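Local coordinates for Tv2483 (Treponema vincentii, PDB 6DET), which binds L-arginine with high selectivity and probably delivers it, as the solute-binding lipoprotein of an ABC transporter, for uptake into the cell, at residues S43-I48 with M172-Q177; N122-V127 with V191-Y196. All blocks are in the same frame, centred on the assembly; numbering follows the deposited sequence.

Interaction 1: residues S43-I48 with M172-Q177. With ARG (arginine), chain B.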
ATOM      1  N   SER A  43       5.814   5.995  -0.989  1.00 31.84           N
ATOM      2  CA  SER A  43       6.313   5.801  -2.342  1.00 33.69           C
ATOM      3  C   SER A  43       5.476   6.683  -3.264  1.00 45.96           C
ATOM      4  O   SER A  43       4.253   6.543  -3.329  1.00 39.70           O
ATOM      5  CB  SER A  43       6.207   4.335  -2.747  1.00 36.35           C
ATOM      6  OG  SER A  43       7.065   3.467  -1.990  1.00 35.71           O
ATOM      7  N   ASP A  44       6.119   7.580  -3.997  1.00 38.80           N
ATOM      8  CA  ASP A  44       5.392   8.614  -4.718  1.00 36.52           C
ATOM      9  C   ASP A  44       5.043   8.207  -6.150  1.00 40.72           C
ATOM     10  O   ASP A  44       4.809   9.085  -6.988  1.00 40.85           O
ATOM     11  CB  ASP A  44       6.202   9.906  -4.715  1.00 42.42           C
ATOM     12  CG  ASP A  44       7.433   9.814  -5.567  1.00 47.88           C
ATOM     13  OD1 ASP A  44       7.801   8.696  -5.998  1.00 44.66           O
ATOM     14  OD2 ASP A  44       8.018  10.873  -5.833  1.00 58.13           O
ATOM     15  N   PHE A  45       4.977   6.898  -6.426  1.00 39.09           N
ATOM     16  CA  PHE A  45       4.604   6.364  -7.726  1.00 37.06           C
ATOM     17  C   PHE A  45       3.447   5.372  -7.632  1.00 38.95           C
ATOM     18  O   PHE A  45       3.186   4.655  -8.603  1.00 37.90           O
ATOM     19  CB  PHE A  45       5.814   5.673  -8.389  1.00 38.03           C
ATOM     20  CG  PHE A  45       6.513   4.670  -7.490  1.00 41.32           C
ATOM     21  CD1 PHE A  45       7.652   5.015  -6.782  1.00 41.14           C
ATOM     22  CD2 PHE A  45       5.996   3.386  -7.321  1.00 38.16           C
ATOM     23  CE1 PHE A  45       8.295   4.085  -5.957  1.00 39.77           C
ATOM     24  CE2 PHE A  45       6.624   2.462  -6.479  1.00 37.98           C
ATOM     25  CZ  PHE A  45       7.767   2.809  -5.799  1.00 34.99           C
ATOM     26  N   VAL A  46       2.749   5.290  -6.503  1.00 35.91           N
ATOM     27  CA  VAL A  46       1.707   4.259  -6.372  1.00 34.77           C
ATOM     28  C   VAL A  46       0.414   4.803  -6.969  1.00 35.56           C
ATOM     29  O   VAL A  46      -0.137   5.762  -6.421  1.00 32.77           O
ATOM     30  CB  VAL A  46       1.488   3.847  -4.907  1.00 33.15           C
ATOM     31  CG1 VAL A  46       0.397   2.808  -4.794  1.00 30.51           C
ATOM     32  CG2 VAL A  46       2.768   3.302  -4.298  1.00 33.26           C
ATOM     33  N   PRO A  47      -0.116   4.248  -8.069  1.00 34.54           N
ATOM     34  CA  PRO A  47      -1.346   4.820  -8.646  1.00 37.74           C
ATOM     35  C   PRO A  47      -2.499   4.874  -7.647  1.00 34.47           C
ATOM     36  O   PRO A  47      -2.605   4.045  -6.738  1.00 32.68           O
ATOM     37  CB  PRO A  47      -1.665   3.878  -9.822  1.00 40.98           C
ATOM     38  CG  PRO A  47      -0.311   3.271 -10.208  1.00 39.13           C
ATOM     39  CD  PRO A  47       0.374   3.092  -8.846  1.00 35.27           C
ATOM     40  N   ILE A  48      -3.358   5.890  -7.821  1.00 33.28           N
ATOM     41  CA  ILE A  48      -4.515   6.175  -6.956  1.00 33.23           C
ATOM     42  C   ILE A  48      -4.165   6.598  -5.526  1.00 34.95           C
ATOM     43  O   ILE A  48      -4.730   7.574  -5.016  1.00 40.27           O
ATOM     44  CB  ILE A  48      -5.485   4.977  -6.943  1.00 36.32           C
ATOM     45  CG1 ILE A  48      -5.672   4.430  -8.370  1.00 35.62           C
ATOM     46  CG2 ILE A  48      -6.811   5.414  -6.357  1.00 34.98           C
ATOM     47  CD1 ILE A  48      -6.757   3.326  -8.514  1.00 43.09           C
ATOM     48  N   MET A 172      11.962  -5.880  -8.015  1.00 45.17           N
ATOM     49  CA  MET A 172      12.207  -4.624  -8.702  1.00 50.55           C
ATOM     50  C   MET A 172      11.828  -3.441  -7.821  1.00 49.41           C
ATOM     51  O   MET A 172      11.085  -3.571  -6.844  1.00 41.81           O
ATOM     52  CB  MET A 172      11.438  -4.615 -10.015  1.00 50.85           C
ATOM     53  CG  MET A 172      11.601  -5.952 -10.716  1.00 59.51           C
ATOM     54  SD  MET A 172      11.270  -5.922 -12.479  1.00 66.18           S
ATOM     55  CE  MET A 172      12.223  -7.353 -12.996  1.00 79.21           C
ATOM     56  N   ALA A 173      12.366  -2.273  -8.165  1.00 39.85           N
ATOM     57  CA  ALA A 173      12.281  -1.109  -7.291  1.00 39.45           C
ATOM     58  C   ALA A 173      11.032  -0.259  -7.483  1.00 48.73           C
ATOM     59  O   ALA A 173      10.702   0.537  -6.589  1.00 48.96           O
ATOM     60  CB  ALA A 173      13.511  -0.213  -7.508  1.00 47.53           C
ATOM     61  N   THR A 174      10.362  -0.349  -8.631  1.00 40.78           N
ATOM     62  CA  THR A 174       9.119   0.380  -8.847  1.00 44.91           C
ATOM     63  C   THR A 174       8.064  -0.508  -9.491  1.00 46.14           C
ATOM     64  O   THR A 174       8.343  -1.580 -10.050  1.00 41.75           O
ATOM     65  CB  THR A 174       9.305   1.610  -9.741  1.00 44.57           C
ATOM     66  OG1 THR A 174       9.502   1.193 -11.099  1.00 41.25           O
ATOM     67  CG2 THR A 174      10.516   2.443  -9.307  1.00 42.13           C
ATOM     68  N   ILE A 175       6.842   0.017  -9.494  1.00 37.83           N
ATOM     69  CA  ILE A 175       5.746  -0.696 -10.141  1.00 43.89           C
ATOM     70  C   ILE A 175       5.911  -0.641 -11.654  1.00 46.87           C
ATOM     71  O   ILE A 175       5.626  -1.618 -12.364  1.00 43.29           O
ATOM     72  CB  ILE A 175       4.398  -0.109  -9.687  1.00 39.96           C
ATOM     73  CG1 ILE A 175       4.191  -0.332  -8.176  1.00 38.46           C
ATOM     74  CG2 ILE A 175       3.248  -0.713 -10.495  1.00 39.32           C
ATOM     75  CD1 ILE A 175       3.061   0.524  -7.593  1.00 38.13           C
ATOM     76  N   ASP A 176       6.386   0.495 -12.179  1.00 41.54           N
ATOM     77  CA  ASP A 176       6.580   0.589 -13.627  1.00 47.75           C
ATOM     78  C   ASP A 176       7.574  -0.454 -14.121  1.00 44.69           C
ATOM     79  O   ASP A 176       7.424  -0.976 -15.233  1.00 50.32           O
ATOM     80  CB  ASP A 176       7.049   1.992 -14.013  1.00 58.12           C
ATOM     81  CG  ASP A 176       5.896   2.971 -14.210  1.00 60.30           C
ATOM     82  OD1 ASP A 176       4.727   2.532 -14.273  1.00 59.12           O
ATOM     83  OD2 ASP A 176       6.168   4.185 -14.331  1.00 64.82           O
ATOM     84  N   GLN A 177       8.584  -0.782 -13.307  1.00 49.27           N
ATOM     85  CA  GLN A 177       9.570  -1.780 -13.717  1.00 51.20           C
ATOM     86  C   GLN A 177       8.938  -3.155 -13.887  1.00 43.88           C
ATOM     87  O   GLN A 177       9.347  -3.924 -14.770  1.00 45.33           O
ATOM     88  CB  GLN A 177      10.711  -1.834 -12.702  1.00 48.12           C
ATOM     89  CG  GLN A 177      11.733  -0.723 -12.951  1.00 56.30           C
ATOM     90  CD  GLN A 177      12.717  -0.563 -11.827  1.00 56.76           C
ATOM     91  OE1 GLN A 177      12.806  -1.405 -10.939  1.00 59.73           O
ATOM     92  NE2 GLN A 177      13.480   0.527 -11.865  1.00 55.64           N
TER
HETATM   93  N   ARG B 500       1.226  -3.351  -0.156  1.00 27.15           N
HETATM   94  CA  ARG B 500       2.676  -3.162  -0.417  1.00 34.97           C
HETATM   95  C   ARG B 500       3.445  -3.274   0.895  1.00 36.76           C
HETATM   96  O   ARG B 500       2.824  -3.105   1.962  1.00 30.75           O
HETATM   97  CB  ARG B 500       2.947  -1.800  -1.056  1.00 31.47           C
HETATM   98  CG  ARG B 500       2.378  -1.639  -2.462  1.00 33.97           C
HETATM   99  CD  ARG B 500       2.582  -0.247  -3.055  1.00 34.94           C
HETATM  100  NE  ARG B 500       3.994   0.021  -3.243  1.00 33.12           N
HETATM  101  CZ  ARG B 500       4.716   0.861  -2.509  1.00 33.39           C
HETATM  102  NH1 ARG B 500       6.020   0.968  -2.776  1.00 33.84           N
HETATM  103  NH2 ARG B 500       4.165   1.564  -1.518  1.00 32.76           N
HETATM  104  OXT ARG B 500       4.661  -3.507   0.879  1.00 29.36           O

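Interaction 2: residues N122-V127 with V191-Y196. With ARG (arginine), chain B.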
ATOM      1  N   ASN A 122      -7.452  -5.330   0.382  1.00 31.40           N
ATOM      2  CA  ASN A 122      -6.652  -5.494  -0.818  1.00 25.95           C
ATOM      3  C   ASN A 122      -6.457  -6.977  -1.071  1.00 29.11           C
ATOM      4  O   ASN A 122      -6.710  -7.826  -0.206  1.00 32.81           O
ATOM      5  CB  ASN A 122      -5.306  -4.788  -0.681  1.00 27.97           C
ATOM      6  CG  ASN A 122      -4.437  -4.985  -1.895  1.00 33.48           C
ATOM      7  OD1 ASN A 122      -4.806  -4.562  -3.007  1.00 30.52           O
ATOM      8  ND2 ASN A 122      -3.287  -5.636  -1.700  1.00 29.12           N
ATOM      9  N   ALA A 123      -6.036  -7.282  -2.291  1.00 30.41           N
ATOM     10  CA  ALA A 123      -5.642  -8.621  -2.655  1.00 31.48           C
ATOM     11  C   ALA A 123      -4.442  -8.489  -3.577  1.00 28.25           C
ATOM     12  O   ALA A 123      -4.378  -7.552  -4.370  1.00 30.90           O
ATOM     13  CB  ALA A 123      -6.753  -9.359  -3.377  1.00 35.89           C
ATOM     14  N   LYS A 124      -3.492  -9.404  -3.440  1.00 32.91           N
ATOM     15  CA  LYS A 124      -2.416  -9.529  -4.408  1.00 30.30           C
ATOM     16  C   LYS A 124      -2.920 -10.402  -5.547  1.00 32.51           C
ATOM     17  O   LYS A 124      -3.483 -11.468  -5.315  1.00 34.21           O
ATOM     18  CB  LYS A 124      -1.193 -10.143  -3.763  1.00 33.13           C
ATOM     19  CG  LYS A 124      -0.391  -9.062  -2.984  1.00 41.26           C
ATOM     20  CD  LYS A 124       0.793  -9.617  -2.249  1.00 39.59           C
ATOM     21  CE  LYS A 124       1.573  -8.512  -1.538  1.00 35.84           C
ATOM     22  NZ  LYS A 124       0.711  -7.419  -1.000  1.00 40.86           N
ATOM     23  N   ILE A 125      -2.680  -9.950  -6.775  1.00 31.80           N
ATOM     24  CA  ILE A 125      -3.119 -10.621  -7.982  1.00 36.56           C
ATOM     25  C   ILE A 125      -1.914 -10.790  -8.902  1.00 37.28           C
ATOM     26  O   ILE A 125      -0.921 -10.065  -8.804  1.00 31.57           O
ATOM     27  CB  ILE A 125      -4.241  -9.830  -8.673  1.00 36.66           C
ATOM     28  CG1 ILE A 125      -3.772  -8.414  -9.004  1.00 39.60           C
ATOM     29  CG2 ILE A 125      -5.457  -9.758  -7.757  1.00 40.22           C
ATOM     30  CD1 ILE A 125      -4.724  -7.608  -9.826  1.00 39.37           C
ATOM     31  N   VAL A 126      -2.023 -11.756  -9.811  1.00 32.02           N
ATOM     32  CA  VAL A 126      -0.958 -12.072 -10.760  1.00 33.08           C
ATOM     33  C   VAL A 126      -1.406 -11.631 -12.143  1.00 34.94           C
ATOM     34  O   VAL A 126      -2.503 -11.993 -12.597  1.00 39.27           O
ATOM     35  CB  VAL A 126      -0.605 -13.562 -10.743  1.00 37.31           C
ATOM     36  CG1 VAL A 126       0.463 -13.847 -11.802  1.00 39.59           C
ATOM     37  CG2 VAL A 126      -0.099 -13.948  -9.366  1.00 38.08           C
ATOM     38  N   VAL A 127      -0.546 -10.866 -12.812  1.00 36.46           N
ATOM     39  CA  VAL A 127      -0.845 -10.282 -14.112  1.00 35.63           C
ATOM     40  C   VAL A 127       0.123 -10.865 -15.130  1.00 40.49           C
ATOM     41  O   VAL A 127       1.319 -11.011 -14.849  1.00 37.34           O
ATOM     42  CB  VAL A 127      -0.764  -8.738 -14.081  1.00 40.31           C
ATOM     43  CG1 VAL A 127      -0.990  -8.137 -15.470  1.00 50.95           C
ATOM     44  CG2 VAL A 127      -1.800  -8.164 -13.077  1.00 36.14           C
ATOM     45  N   VAL A 191       3.366  -9.697  -9.775  1.00 30.72           N
ATOM     46  CA  VAL A 191       2.433  -9.518  -8.656  1.00 32.57           C
ATOM     47  C   VAL A 191       2.190  -8.028  -8.471  1.00 31.30           C
ATOM     48  O   VAL A 191       3.143  -7.233  -8.415  1.00 32.47           O
ATOM     49  CB  VAL A 191       2.976 -10.129  -7.354  1.00 28.24           C
ATOM     50  CG1 VAL A 191       1.995  -9.860  -6.192  1.00 28.77           C
ATOM     51  CG2 VAL A 191       3.194 -11.579  -7.503  1.00 29.01           C
ATOM     52  N   VAL A 192       0.919  -7.639  -8.370  1.00 29.39           N
ATOM     53  CA  VAL A 192       0.551  -6.263  -8.067  1.00 30.03           C
ATOM     54  C   VAL A 192      -0.575  -6.310  -7.046  1.00 34.23           C
ATOM     55  O   VAL A 192      -1.192  -7.358  -6.818  1.00 31.43           O
ATOM     56  CB  VAL A 192       0.124  -5.476  -9.324  1.00 35.21           C
ATOM     57  CG1 VAL A 192       1.288  -5.361 -10.309  1.00 32.44           C
ATOM     58  CG2 VAL A 192      -1.052  -6.154 -10.034  1.00 33.56           C
ATOM     59  N   ASP A 193      -0.818  -5.167  -6.396  1.00 31.65           N
ATOM     60  CA  ASP A 193      -1.960  -5.044  -5.495  1.00 24.89           C
ATOM     61  C   ASP A 193      -3.171  -4.620  -6.308  1.00 32.79           C
ATOM     62  O   ASP A 193      -3.094  -3.703  -7.139  1.00 31.32           O
ATOM     63  CB  ASP A 193      -1.744  -4.027  -4.364  1.00 27.11           C
ATOM     64  CG  ASP A 193      -0.713  -4.458  -3.330  1.00 28.36           C
ATOM     65  OD1 ASP A 193      -0.244  -5.613  -3.335  1.00 29.92           O
ATOM     66  OD2 ASP A 193      -0.388  -3.605  -2.455  1.00 28.56           O
ATOM     67  N   LEU A 194      -4.293  -5.298  -6.065  1.00 29.95           N
ATOM     68  CA  LEU A 194      -5.540  -4.922  -6.712  1.00 34.45           C
ATOM     69  C   LEU A 194      -5.833  -3.433  -6.574  1.00 30.22           C
ATOM     70  O   LEU A 194      -6.190  -2.773  -7.557  1.00 32.49           O
ATOM     71  CB  LEU A 194      -6.689  -5.748  -6.119  1.00 36.59           C
ATOM     72  CG  LEU A 194      -8.071  -5.471  -6.702  1.00 38.31           C
ATOM     73  CD1 LEU A 194      -8.107  -5.849  -8.168  1.00 40.11           C
ATOM     74  CD2 LEU A 194      -9.109  -6.269  -5.917  1.00 40.91           C
ATOM     75  N   ILE A 195      -5.685  -2.876  -5.360  1.00 30.80           N
ATOM     76  CA  ILE A 195      -6.188  -1.527  -5.078  1.00 28.47           C
ATOM     77  C   ILE A 195      -5.551  -0.491  -6.008  1.00 31.78           C
ATOM     78  O   ILE A 195      -6.241   0.380  -6.556  1.00 31.85           O
ATOM     79  CB  ILE A 195      -5.960  -1.160  -3.594  1.00 26.03           C
ATOM     80  CG1 ILE A 195      -7.024  -1.855  -2.724  1.00 32.74           C
ATOM     81  CG2 ILE A 195      -5.981   0.342  -3.384  1.00 26.22           C
ATOM     82  CD1 ILE A 195      -8.441  -1.222  -2.814  1.00 35.09           C
ATOM     83  N   TYR A 196      -4.232  -0.538  -6.175  1.00 31.94           N
ATOM     84  CA  TYR A 196      -3.608   0.488  -7.010  1.00 33.80           C
ATOM     85  C   TYR A 196      -3.690   0.149  -8.483  1.00 32.22           C
ATOM     86  O   TYR A 196      -3.312   0.990  -9.309  1.00 35.47           O
ATOM     87  CB  TYR A 196      -2.139   0.778  -6.578  1.00 30.90           C
ATOM     88  CG  TYR A 196      -1.096  -0.320  -6.765  1.00 28.44           C
ATOM     89  CD1 TYR A 196      -0.428  -0.873  -5.667  1.00 27.22           C
ATOM     90  CD2 TYR A 196      -0.717  -0.733  -8.044  1.00 31.14           C
ATOM     91  CE1 TYR A 196       0.537  -1.841  -5.838  1.00 31.75           C
ATOM     92  CE2 TYR A 196       0.235  -1.707  -8.229  1.00 34.51           C
ATOM     93  CZ  TYR A 196       0.874  -2.255  -7.146  1.00 30.43           C
ATOM     94  OH  TYR A 196       1.843  -3.213  -7.345  1.00 32.07           O
TER
HETATM   95  N   ARG B 500       1.226  -3.351  -0.156  1.00 27.15           N
HETATM   96  CA  ARG B 500       2.676  -3.162  -0.417  1.00 34.97           C
HETATM   97  C   ARG B 500       3.445  -3.274   0.895  1.00 36.76           C
HETATM   98  O   ARG B 500       2.824  -3.105   1.962  1.00 30.75           O
HETATM   99  CB  ARG B 500       2.947  -1.800  -1.056  1.00 31.47           C
HETATM  100  CG  ARG B 500       2.378  -1.639  -2.462  1.00 33.97           C
HETATM  101  CD  ARG B 500       2.582  -0.247  -3.055  1.00 34.94           C
HETATM  102  NE  ARG B 500       3.994   0.021  -3.243  1.00 33.12           N
HETATM  103  CZ  ARG B 500       4.716   0.861  -2.509  1.00 33.39           C
HETATM  104  NH1 ARG B 500       6.020   0.968  -2.776  1.00 33.84           N
HETATM  105  NH2 ARG B 500       4.165   1.564  -1.518  1.00 32.76           N
HETATM  106  OXT ARG B 500       4.661  -3.507   0.879  1.00 29.36           O

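Interaction 1: residues S43-I48 with M172-Q177
The ring of F45 and the aliphatic chain of I175 meet obliquely where two lobes of a solute-binding protein close on each other, and they illustrate how two surfaces can be matched by van der Waals packing, with no hydrogen bond between 43-48 and 172-177. F45 is the main bump of its loop. Its ring lies between two flanks: CB of T174 sits over the centre of one face, 4.3 Å above the plane, while CB of S43, from the ring's own loop, backs the other face nearer the rim. The far side of the ring abuts the start of helix 175-184, with CE2 of F45 4.0 Å from CA of T174 and CZ of F45 3.8 Å from O of A173. A chi1 of 51° places CG between the backbone N and the carbonyl carbon, which swings the ring across to the helix.

I175 is the answering bump. Its side chain runs out so that CD1 of I175 enters the hollow made by F45, V46 and P47, coming up to the ring carbon CD of P47 at 3.9 Å and lying 4.3 Å from CG2 of V46. The base of this knob is steadied by the helix start: T174 is the N-cap, its OG1 accepting from N of Q177, and the amide of Q177 folds back so that OE1 accepts from N of A173 at 2.9 Å.

On the ligand side, OG of S43 takes a 2.8 Å hydrogen bond from NH1 of the bound arginine, and CG2 of V46 packs 3.6 Å from the guanidinium carbon CZ. E148, which F45 and I175 both touch, also bonds the ligand. The packing thus borders the guanidinium end of the arginine, within the interlobe cleft in which family 3 solute-binding proteins hold their ligands.

Interaction 2: residues N122-V127 with V191-Y196
D193 and K124 lie side by side on one face of the sheet, NZ of K124 meeting OD1 of D193 in a 3.1 Å salt bridge from the syn side, 23° out of the carboxylate plane. The other oxygen, OD2 of D193, accepts a hydrogen bond from the amino N of the bound arginine at 2.8 Å and is also bonded to Y219 OH, so both carboxylate oxygens are held. N122 crosses D193 at about a right angle; with CG anti to its backbone N (chi1 178°), its OD1 receives N of I195 at 3.0 Å. E217 forms the second layer, bridging to NZ of K124 and accepting from ND2 of N122.

These groups are carried by an antiparallel strand pair, 120-129 with 189-193, in the mixed sheet of the periplasmic-binding-protein fold, and D193 lies near the end of its strand, before the chain turns into 194-196. I125 and V192 exchange two backbone hydrogen bonds; beyond the paired residues, N of L194 bonds O of A123 at 2.8 Å. On the opposite face of the sheet from D193, CG2 of V192 lies 3.7 Å from both I125 CG1 and V127 CG2, against helix 175-184. The ring of Y196 has the carbonyl O of D193 over its centre, and CE1 of Y196 packs 3.8 Å from CD of the ligand.

The bound arginine spans both contacts: interaction 1 meets its guanidinium end, and interaction 2 its amino group and, through Y196, its aliphatic chain. The two centres lie about 13 Å apart, yet they touch directly. Y196 is the joint, its CZ 3.6 Å from CD1 of I175 and its CB 3.7 Å from CG1 of V46, while O of P47 lies 3.3 Å from the same CB. I48 extends the seam, with CD1 3.6 Å from O of I195. Helix 175-184 is followed in the chain by strand 189-193, so I175 and D193, which serve different parts of the ligand's surroundings, are carried by consecutive elements.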